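Local coordinates for protein putative aspartate aminotransferase (Thermus thermophilus, PDB 1IUG) that probably catalyses pyridoxal-phosphate-dependent transfer of amino groups between amino acids and 2-oxo acids, as a class-V aminotransferase assigned to aspartate, at residues P191-V196 against L237-V242; L42-F47 against G51-L56; L263-G268 against P275-F280. All coordinates share one frame; numbering follows the deposited sequence.

How the contacts relate
From the N terminus, contact 2 comes first: helix 30-47 turns back through three residues onto strand 52-57. Contact 1 follows and closes a much longer excursion, partly helical, with forty residues between its segments, by laying helix 233-246 near strand 193-198. Contact 3 comes last and closes a connection of six residues between helix 250-270 and segment 275-280. The three lie in series, with none nested or crossed. Contacts 1 and 2 meet directly, their centres about 10 Å apart, because their strands are neighbours in the seven-stranded sheet. Contact 3 lies at the five-stranded sheet, on the opposite side of the chain's centre, its centre about 29 Å from that of contact 1; the consecutive helices 233-246 and 250-270 connect the two regions.

Contact 1: P191-V196 against L237-V242; sequences PGLGFV and LAVAAV
Val239 meets both Leu193 and Phe195 with a single methyl, CG2, joining helix 233-246 to the seven-stranded mixed sheet of the large domain in this fold-type-I aminotransferase. Leu193 CD1 comes within 3.7 Å of Val239 CG2, and Phe195 CZ lies 4.1 Å from that same CG2. Toward the phenyl ring the methyl sits at the edge, near the ring plane, so the ring presents its outer CZ and not its face. Leu193 slants across the valine, whereas Phe195 and Val239 extend toward one another from opposing sides.

In the helix, Val239 CG1 is anti to the backbone N (chi1 169°), which leaves CG2 beside that N and on the side of the two strand residues. The strand side chains, two residues apart, both point at the helix, as the alternation of a beta strand requires. With 92 Å² buried in total and a CA separation of 9.2 Å between Leu193 and Val239, the contact is a light touch of side-chain ends, all three of them buried.

Further residues fill in around it. Leu193 also packs on Leu235 and Val236 of the same helix, and Ile55 of the neighbouring strand lies against both Leu193 and Phe195; Leu43 and Leu187 also touch the phenyl ring. The strand itself is fixed on both flanks: Gly194 and Val196 form backbone hydrogen bonds with Leu56 and Leu54, Leu193 and Phe195 with Ser183 and Ser181. The connection from strand 178-182 into this strand carries Lys185, the lysine joined to pyridoxal phosphate. Near the start of the strand, Pro191 packs on Asn234 of the second subunit, while Leu193 N is hydrogen-bonded to the side-chain oxygen OG of Ser183.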
loop_
_atom_site.group_PDB
_atom_site.type_symbol
_atom_site.label_atom_id
_atom_site.label_comp_id
_atom_site.label_asym_id
_atom_site.label_seq_id
_atom_site.Cartn_x
_atom_site.Cartn_y
_atom_site.Cartn_z
ATOM N N PRO A 191 7.706 1.376 5.658
ATOM C CA PRO A 191 6.347 0.819 5.665
ATOM C C PRO A 191 5.834 0.902 4.229
ATOM O O PRO A 191 6.268 1.775 3.475
ATOM C CB PRO A 191 5.575 1.808 6.541
ATOM C CG PRO A 191 6.627 2.418 7.408
ATOM C CD PRO A 191 7.775 2.604 6.468
ATOM N N GLY A 192 4.929 0.008 3.841
ATOM C CA GLY A 192 4.406 0.061 2.488
ATOM C C GLY A 192 4.169 -1.276 1.808
ATOM O O GLY A 192 3.489 -1.333 0.785
ATOM N N LEU A 193 4.753 -2.342 2.346
ATOM C CA LEU A 193 4.571 -3.675 1.782
ATOM C C LEU A 193 4.073 -4.665 2.827
ATOM O O LEU A 193 4.395 -4.555 4.012
ATOM C CB LEU A 193 5.878 -4.211 1.183
ATOM C CG LEU A 193 6.524 -3.488 0.000
ATOM C CD1 LEU A 193 7.789 -4.235 -0.408
ATOM C CD2 LEU A 193 5.547 -3.409 -1.173
ATOM N N GLY A 194 3.247 -5.602 2.372
ATOM C CA GLY A 194 2.721 -6.653 3.224
ATOM C C GLY A 194 2.970 -7.947 2.467
ATOM O O GLY A 194 2.989 -7.941 1.230
ATOM N N PHE A 195 3.213 -9.042 3.180
ATOM C CA PHE A 195 3.465 -10.321 2.519
ATOM C C PHE A 195 2.557 -11.441 3.019
ATOM O O PHE A 195 2.303 -11.571 4.216
ATOM C CB PHE A 195 4.925 -10.752 2.705
ATOM C CG PHE A 195 5.916 -9.654 2.481
ATOM C CD1 PHE A 195 6.478 -8.983 3.563
ATOM C CD2 PHE A 195 6.265 -9.265 1.193
ATOM C CE1 PHE A 195 7.369 -7.940 3.365
ATOM C CE2 PHE A 195 7.159 -8.221 0.985
ATOM C CZ PHE A 195 7.710 -7.557 2.071
ATOM N N VAL A 196 2.058 -12.233 2.081
ATOM C CA VAL A 196 1.215 -13.373 2.403
ATOM C C VAL A 196 1.944 -14.605 1.883
ATOM O O VAL A 196 2.165 -14.754 0.674
ATOM C CB VAL A 196 -0.179 -13.300 1.734
ATOM C CG1 VAL A 196 -0.993 -14.536 2.110
ATOM C CG2 VAL A 196 -0.916 -12.049 2.172
ATOM N N LEU A 237 12.667 -3.340 -4.180
ATOM C CA LEU A 237 14.115 -3.305 -4.398
ATOM C C LEU A 237 14.835 -3.323 -3.057
ATOM O O LEU A 237 15.826 -4.038 -2.884
ATOM C CB LEU A 237 14.519 -2.042 -5.161
ATOM C CG LEU A 237 14.602 -2.139 -6.682
ATOM C CD1 LEU A 237 14.678 -0.741 -7.289
ATOM C CD2 LEU A 237 15.819 -2.976 -7.068
ATOM N N ALA A 238 14.333 -2.513 -2.126
ATOM C CA ALA A 238 14.893 -2.417 -0.780
ATOM C C ALA A 238 14.796 -3.763 -0.045
ATOM O O ALA A 238 15.736 -4.178 0.631
ATOM C CB ALA A 238 14.176 -1.319 0.010
ATOM N N VAL A 239 13.657 -4.436 -0.190
ATOM C CA VAL A 239 13.445 -5.738 0.440
ATOM C C VAL A 239 14.437 -6.765 -0.114
ATOM O O VAL A 239 15.055 -7.511 0.645
ATOM C CB VAL A 239 11.988 -6.242 0.222
ATOM C CG1 VAL A 239 11.858 -7.710 0.634
ATOM C CG2 VAL A 239 11.012 -5.384 1.027
ATOM N N ALA A 240 14.598 -6.779 -1.436
ATOM C CA ALA A 240 15.515 -7.705 -2.099
ATOM C C ALA A 240 16.965 -7.485 -1.646
ATOM O O ALA A 240 17.664 -8.438 -1.297
ATOM C CB ALA A 240 15.399 -7.560 -3.610
ATOM N N ALA A 241 17.392 -6.223 -1.628
ATOM C CA ALA A 241 18.745 -5.849 -1.209
ATOM C C ALA A 241 19.075 -6.290 0.220
ATOM O O ALA A 241 20.169 -6.791 0.482
ATOM C CB ALA A 241 18.938 -4.342 -1.346
ATOM N N VAL A 242 18.137 -6.092 1.145
ATOM C CA VAL A 242 18.346 -6.486 2.537
ATOM C C VAL A 242 18.396 -8.005 2.686
ATOM O O VAL A 242 19.289 -8.538 3.349
ATOM C CB VAL A 242 17.251 -5.901 3.472
ATOM C CG1 VAL A 242 17.317 -6.548 4.846
ATOM C CG2 VAL A 242 17.438 -4.399 3.612
#

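Contact 2: L42-F47 against G51-L56; sequences LLREAF and GEVLIL
Val53 packs against Leu43, Arg44 and Phe47, and both of its methyls meet the Phe47 ring. CG1, anti to the backbone N (chi1 -176°), lies 3.8 Å from Leu43 CB, while CG2 packs 3.9 Å from Phe47 CD1 and also against Arg44 CA. Leu43 reaches on past Val53: its CD1 stands 4.0 Å from Ile55 CG1, the two side chains crossing at about a right angle. This is the helix-to-strand turn in which helix 30-47 folds back over strand 52-57, an outermost strand of the large-domain sheet within the chain; the two axes approach to 7.7 Å at 121°. Arg44 is bent at chi2 (-63°) and chi3 (-81°), folding its chain over Gly51 so that CD is 3.1 Å from Gly51 O. NE makes a weak hydrogen bond to Thr49 O. The guanidinium edge holds a water in plane, through a weak bond from NH1, and this water donates to Glu52 OE1 at 2.9 Å. That same OE1 also forms a salt bridge with Arg40 NH2. A leucine in place of Arg44 would probably leave the bridging water and Thr49 O without their guanidinium donors and Glu52 without one of the positive charges near it.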
loop_
_atom_site.group_PDB
_atom_site.type_symbol
_atom_site.label_atom_id
_atom_site.label_comp_id
_atom_site.label_asym_id
_atom_site.label_seq_id
_atom_site.Cartn_x
_atom_site.Cartn_y
_atom_site.Cartn_z
ATOM N N LEU A 42 13.525 -14.859 -2.477
ATOM C CA LEU A 42 14.200 -14.622 -1.207
ATOM C C LEU A 42 13.233 -14.710 -0.015
ATOM O O LEU A 42 13.574 -15.257 1.031
ATOM C CB LEU A 42 14.918 -13.272 -1.233
ATOM C CG LEU A 42 16.096 -13.190 -2.211
ATOM C CD1 LEU A 42 16.606 -11.765 -2.296
ATOM C CD2 LEU A 42 17.214 -14.143 -1.777
ATOM N N LEU A 43 12.026 -14.181 -0.184
ATOM C CA LEU A 43 11.014 -14.220 0.873
ATOM C C LEU A 43 10.593 -15.668 1.097
ATOM O O LEU A 43 10.196 -16.062 2.193
ATOM C CB LEU A 43 9.811 -13.361 0.476
ATOM C CG LEU A 43 10.033 -11.852 0.613
ATOM C CD1 LEU A 43 9.049 -11.074 -0.242
ATOM C CD2 LEU A 43 9.920 -11.460 2.078
ATOM N N ARG A 44 10.702 -16.442 0.023
ATOM C CA ARG A 44 10.393 -17.865 -0.020
ATOM C C ARG A 44 11.331 -18.577 0.955
ATOM O O ARG A 44 10.894 -19.379 1.781
ATOM C CB ARG A 44 10.643 -18.326 -1.453
ATOM C CG ARG A 44 9.512 -19.029 -2.140
ATOM C CD ARG A 44 9.128 -20.312 -1.473
ATOM N NE ARG A 44 10.039 -21.383 -1.881
ATOM C CZ ARG A 44 10.405 -21.643 -3.139
ATOM N NH1 ARG A 44 9.947 -20.912 -4.152
ATOM N NH2 ARG A 44 11.234 -22.647 -3.388
ATOM N N GLU A 45 12.619 -18.253 0.864
ATOM C CA GLU A 45 13.639 -18.823 1.741
ATOM C C GLU A 45 13.459 -18.309 3.165
ATOM O O GLU A 45 13.598 -19.060 4.122
ATOM C CB GLU A 45 15.037 -18.430 1.273
ATOM C CG GLU A 45 15.479 -19.018 -0.045
ATOM C CD GLU A 45 16.889 -18.577 -0.422
ATOM O OE1 GLU A 45 17.731 -18.412 0.493
ATOM O OE2 GLU A 45 17.151 -18.387 -1.631
ATOM N N ALA A 46 13.187 -17.014 3.293
ATOM C CA ALA A 46 12.996 -16.383 4.594
ATOM C C ALA A 46 11.856 -17.026 5.379
ATOM O O ALA A 46 11.969 -17.217 6.589
ATOM C CB ALA A 46 12.749 -14.885 4.424
ATOM N N PHE A 47 10.772 -17.370 4.689
ATOM C CA PHE A 47 9.614 -17.993 5.325
ATOM C C PHE A 47 9.758 -19.502 5.542
ATOM O O PHE A 47 8.975 -20.097 6.287
ATOM C CB PHE A 47 8.342 -17.725 4.514
ATOM C CG PHE A 47 7.633 -16.454 4.888
ATOM C CD1 PHE A 47 7.634 -15.360 4.025
ATOM C CD2 PHE A 47 6.931 -16.362 6.089
ATOM C CE1 PHE A 47 6.941 -14.199 4.353
ATOM C CE2 PHE A 47 6.236 -15.206 6.423
ATOM C CZ PHE A 47 6.240 -14.123 5.556
ATOM N N GLY A 51 6.018 -23.345 -0.669
ATOM C CA GLY A 51 4.912 -22.653 -1.305
ATOM C C GLY A 51 5.273 -21.351 -1.993
ATOM O O GLY A 51 6.373 -21.198 -2.518
ATOM N N GLU A 52 4.340 -20.403 -1.980
ATOM C CA GLU A 52 4.542 -19.109 -2.628
ATOM C C GLU A 52 4.349 -17.943 -1.671
ATOM O O GLU A 52 3.560 -18.016 -0.732
ATOM C CB GLU A 52 3.555 -18.938 -3.789
ATOM C CG GLU A 52 3.592 -20.024 -4.856
ATOM C CD GLU A 52 4.831 -19.973 -5.738
ATOM O OE1 GLU A 52 5.523 -18.934 -5.775
ATOM O OE2 GLU A 52 5.108 -20.987 -6.411
ATOM N N VAL A 53 5.086 -16.870 -1.914
ATOM C CA VAL A 53 4.965 -15.669 -1.103
ATOM C C VAL A 53 4.495 -14.557 -2.034
ATOM O O VAL A 53 5.074 -14.340 -3.102
ATOM C CB VAL A 53 6.302 -15.264 -0.440
ATOM C CG1 VAL A 53 6.080 -14.065 0.481
ATOM C CG2 VAL A 53 6.879 -16.436 0.351
ATOM N N LEU A 54 3.394 -13.913 -1.663
ATOM C CA LEU A 54 2.842 -12.826 -2.461
ATOM C C LEU A 54 3.183 -11.468 -1.846
ATOM O O LEU A 54 3.107 -11.290 -0.627
ATOM C CB LEU A 54 1.326 -12.987 -2.592
ATOM C CG LEU A 54 0.869 -14.253 -3.327
ATOM C CD1 LEU A 54 -0.642 -14.376 -3.280
ATOM C CD2 LEU A 54 1.368 -14.228 -4.764
ATOM N N ILE A 55 3.604 -10.535 -2.697
ATOM C CA ILE A 55 3.953 -9.185 -2.276
ATOM C C ILE A 55 2.767 -8.258 -2.535
ATOM O O ILE A 55 2.324 -8.105 -3.677
ATOM C CB ILE A 55 5.170 -8.656 -3.052
ATOM C CG1 ILE A 55 6.369 -9.587 -2.843
ATOM C CG2 ILE A 55 5.490 -7.224 -2.626
ATOM C CD1 ILE A 55 7.621 -9.139 -3.556
ATOM N N LEU A 56 2.251 -7.655 -1.469
ATOM C CA LEU A 56 1.110 -6.747 -1.570
ATOM C C LEU A 56 1.520 -5.330 -1.206
ATOM O O LEU A 56 2.317 -5.118 -0.290
ATOM C CB LEU A 56 -0.013 -7.195 -0.633
ATOM C CG LEU A 56 -0.512 -8.641 -0.735
ATOM C CD1 LEU A 56 -1.630 -8.844 0.267
ATOM C CD2 LEU A 56 -0.996 -8.962 -2.138
HETATM O O HOH W 1 8.445 -18.943 -5.580
#

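Contact 3: L263-G268 against P275-F280; sequences LLYGVG and PVPKRF
Tyr265 leaves helix 250-270 with a chi1 of -87°, which carries its ring across to segment 275-280, and Phe280, its CG anti to the carbonyl carbon (chi1 -53°), swings back to meet it. The two rings form a T-shaped, edge-to-face pair: centroids lie 5.0 Å apart and the planes stand at 79°. The edge of Phe280 supplies the approach, CD2 coming down over one face of Tyr265 toward the rim of the ring, 3.5 Å from Tyr265 CE1. CE2 of the phenylalanine stays close as well, near CZ and CE2 of the tyrosine, so that one side of the phenyl ring spans much of the phenol.

Two prolines of segment 275-280 complete the contact. Pro275 CB sits 4.0 Å from Tyr265 CE2, approached obliquely, and also lies in the plane of the Phe280 ring at its edge. Farther out, Pro277 lies against the end of the phenol, its CG 3.7 Å from Tyr265 OH. The hydroxyl of this buried tyrosine lies against the proline carbons yet has a polar partner, for it accepts a hydrogen bond from Ala286 N in strand 285-288. That bond and the edge of Phe280 together limit how the phenol can turn. Tyr265 also meets the ring of Phe287, and Val276 pairs through its backbone with Ala286.

The side chain of Arg322, predicted to bind substrate, is about 7 Å from that of Tyr265. Tyr265 thus helps join helix 250-270 to the sheet and to the segment that follows its outermost strand 274-275, the helix-on-sheet architecture of the small domain in fold-type-I aminotransferases.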
loop_
_atom_site.group_PDB
_atom_site.type_symbol
_atom_site.label_atom_id
_atom_site.label_comp_id
_atom_site.label_asym_id
_atom_site.label_seq_id
_atom_site.Cartn_x
_atom_site.Cartn_y
_atom_site.Cartn_z
ATOM N N LEU A 263 19.686 -7.899 26.196
ATOM C CA LEU A 263 20.504 -6.835 26.768
ATOM C C LEU A 263 19.591 -5.784 27.403
ATOM O O LEU A 263 19.883 -5.274 28.486
ATOM C CB LEU A 263 21.366 -6.194 25.675
ATOM C CG LEU A 263 22.322 -5.075 26.091
ATOM C CD1 LEU A 263 23.406 -5.630 27.012
ATOM C CD2 LEU A 263 22.942 -4.447 24.855
ATOM N N LEU A 264 18.478 -5.482 26.734
ATOM C CA LEU A 264 17.513 -4.500 27.230
ATOM C C LEU A 264 16.789 -4.996 28.481
ATOM O O LEU A 264 16.581 -4.233 29.424
ATOM C CB LEU A 264 16.498 -4.143 26.146
ATOM C CG LEU A 264 17.050 -3.474 24.884
ATOM C CD1 LEU A 264 15.920 -3.236 23.896
ATOM C CD2 LEU A 264 17.745 -2.174 25.241
ATOM N N TYR A 265 16.395 -6.267 28.479
ATOM C CA TYR A 265 15.720 -6.854 29.633
ATOM C C TYR A 265 16.673 -6.942 30.817
ATOM O O TYR A 265 16.258 -6.777 31.963
ATOM C CB TYR A 265 15.162 -8.240 29.306
ATOM C CG TYR A 265 13.768 -8.211 28.711
ATOM C CD1 TYR A 265 13.524 -8.712 27.433
ATOM C CD2 TYR A 265 12.689 -7.695 29.435
ATOM C CE1 TYR A 265 12.248 -8.705 26.891
ATOM C CE2 TYR A 265 11.403 -7.681 28.901
ATOM C CZ TYR A 265 11.191 -8.188 27.627
ATOM O OH TYR A 265 9.926 -8.173 27.083
ATOM N N GLY A 266 17.953 -7.174 30.531
ATOM C CA GLY A 266 18.948 -7.262 31.587
ATOM C C GLY A 266 19.067 -5.947 32.341
ATOM O O GLY A 266 19.064 -5.925 33.569
ATOM N N VAL A 267 19.137 -4.847 31.596
ATOM C CA VAL A 267 19.250 -3.511 32.178
ATOM C C VAL A 267 18.009 -3.130 32.983
ATOM O O VAL A 267 18.120 -2.581 34.081
ATOM C CB VAL A 267 19.492 -2.450 31.081
ATOM C CG1 VAL A 267 19.475 -1.049 31.677
ATOM C CG2 VAL A 267 20.817 -2.713 30.385
ATOM N N GLY A 268 16.833 -3.417 32.431
ATOM C CA GLY A 268 15.589 -3.096 33.110
ATOM C C GLY A 268 15.391 -3.870 34.402
ATOM O O GLY A 268 14.978 -3.301 35.414
ATOM N N PRO A 275 9.128 -7.391 33.834
ATOM C CA PRO A 275 8.795 -7.747 32.448
ATOM C C PRO A 275 7.305 -8.051 32.311
ATOM O O PRO A 275 6.679 -8.555 33.244
ATOM C CB PRO A 275 9.627 -9.010 32.214
ATOM C CG PRO A 275 10.814 -8.793 33.079
ATOM C CD PRO A 275 10.191 -8.271 34.350
ATOM N N VAL A 276 6.742 -7.749 31.146
ATOM C CA VAL A 276 5.326 -7.993 30.893
ATOM C C VAL A 276 4.998 -9.436 30.486
ATOM O O VAL A 276 4.097 -10.047 31.056
ATOM C CB VAL A 276 4.764 -7.006 29.839
ATOM C CG1 VAL A 276 3.304 -7.306 29.545
ATOM C CG2 VAL A 276 4.917 -5.584 30.330
ATOM N N PRO A 277 5.733 -10.001 29.508
ATOM C CA PRO A 277 5.463 -11.377 29.070
ATOM C C PRO A 277 6.176 -12.485 29.854
ATOM O O PRO A 277 7.109 -12.225 30.612
ATOM C CB PRO A 277 5.938 -11.350 27.625
ATOM C CG PRO A 277 7.173 -10.504 27.727
ATOM C CD PRO A 277 6.743 -9.365 28.635
ATOM N N LYS A 278 5.704 -13.719 29.668
ATOM C CA LYS A 278 6.288 -14.905 30.302
ATOM C C LYS A 278 7.252 -15.498 29.275
ATOM O O LYS A 278 8.333 -15.972 29.613
ATOM C CB LYS A 278 5.208 -15.950 30.619
ATOM C CG LYS A 278 4.041 -15.463 31.467
ATOM C CD LYS A 278 4.500 -14.954 32.834
ATOM C CE LYS A 278 3.329 -14.469 33.697
ATOM N NZ LYS A 278 1.995 -14.598 33.033
ATOM N N ARG A 279 6.801 -15.506 28.022
ATOM C CA ARG A 279 7.566 -15.997 26.882
ATOM C C ARG A 279 8.084 -14.756 26.174
ATOM O O ARG A 279 7.303 -13.894 25.765
ATOM C CB ARG A 279 6.649 -16.777 25.945
ATOM C CG ARG A 279 6.525 -18.260 26.240
ATOM C CD ARG A 279 7.863 -18.963 26.137
ATOM N NE ARG A 279 7.726 -20.287 25.529
ATOM C CZ ARG A 279 7.536 -20.504 24.230
ATOM N NH1 ARG A 279 7.453 -19.487 23.377
ATOM N NH2 ARG A 279 7.454 -21.747 23.775
ATOM N N PHE A 280 9.395 -14.681 25.999
ATOM C CA PHE A 280 9.998 -13.510 25.387
ATOM C C PHE A 280 10.264 -13.553 23.891
ATOM O O PHE A 280 10.908 -14.469 23.382
ATOM C CB PHE A 280 11.284 -13.145 26.135
ATOM C CG PHE A 280 11.091 -12.980 27.614
ATOM C CD1 PHE A 280 11.061 -14.095 28.452
ATOM C CD2 PHE A 280 10.906 -11.721 28.167
ATOM C CE1 PHE A 280 10.844 -13.953 29.822
ATOM C CE2 PHE A 280 10.690 -11.565 29.533
ATOM C CZ PHE A 280 10.658 -12.683 30.363
#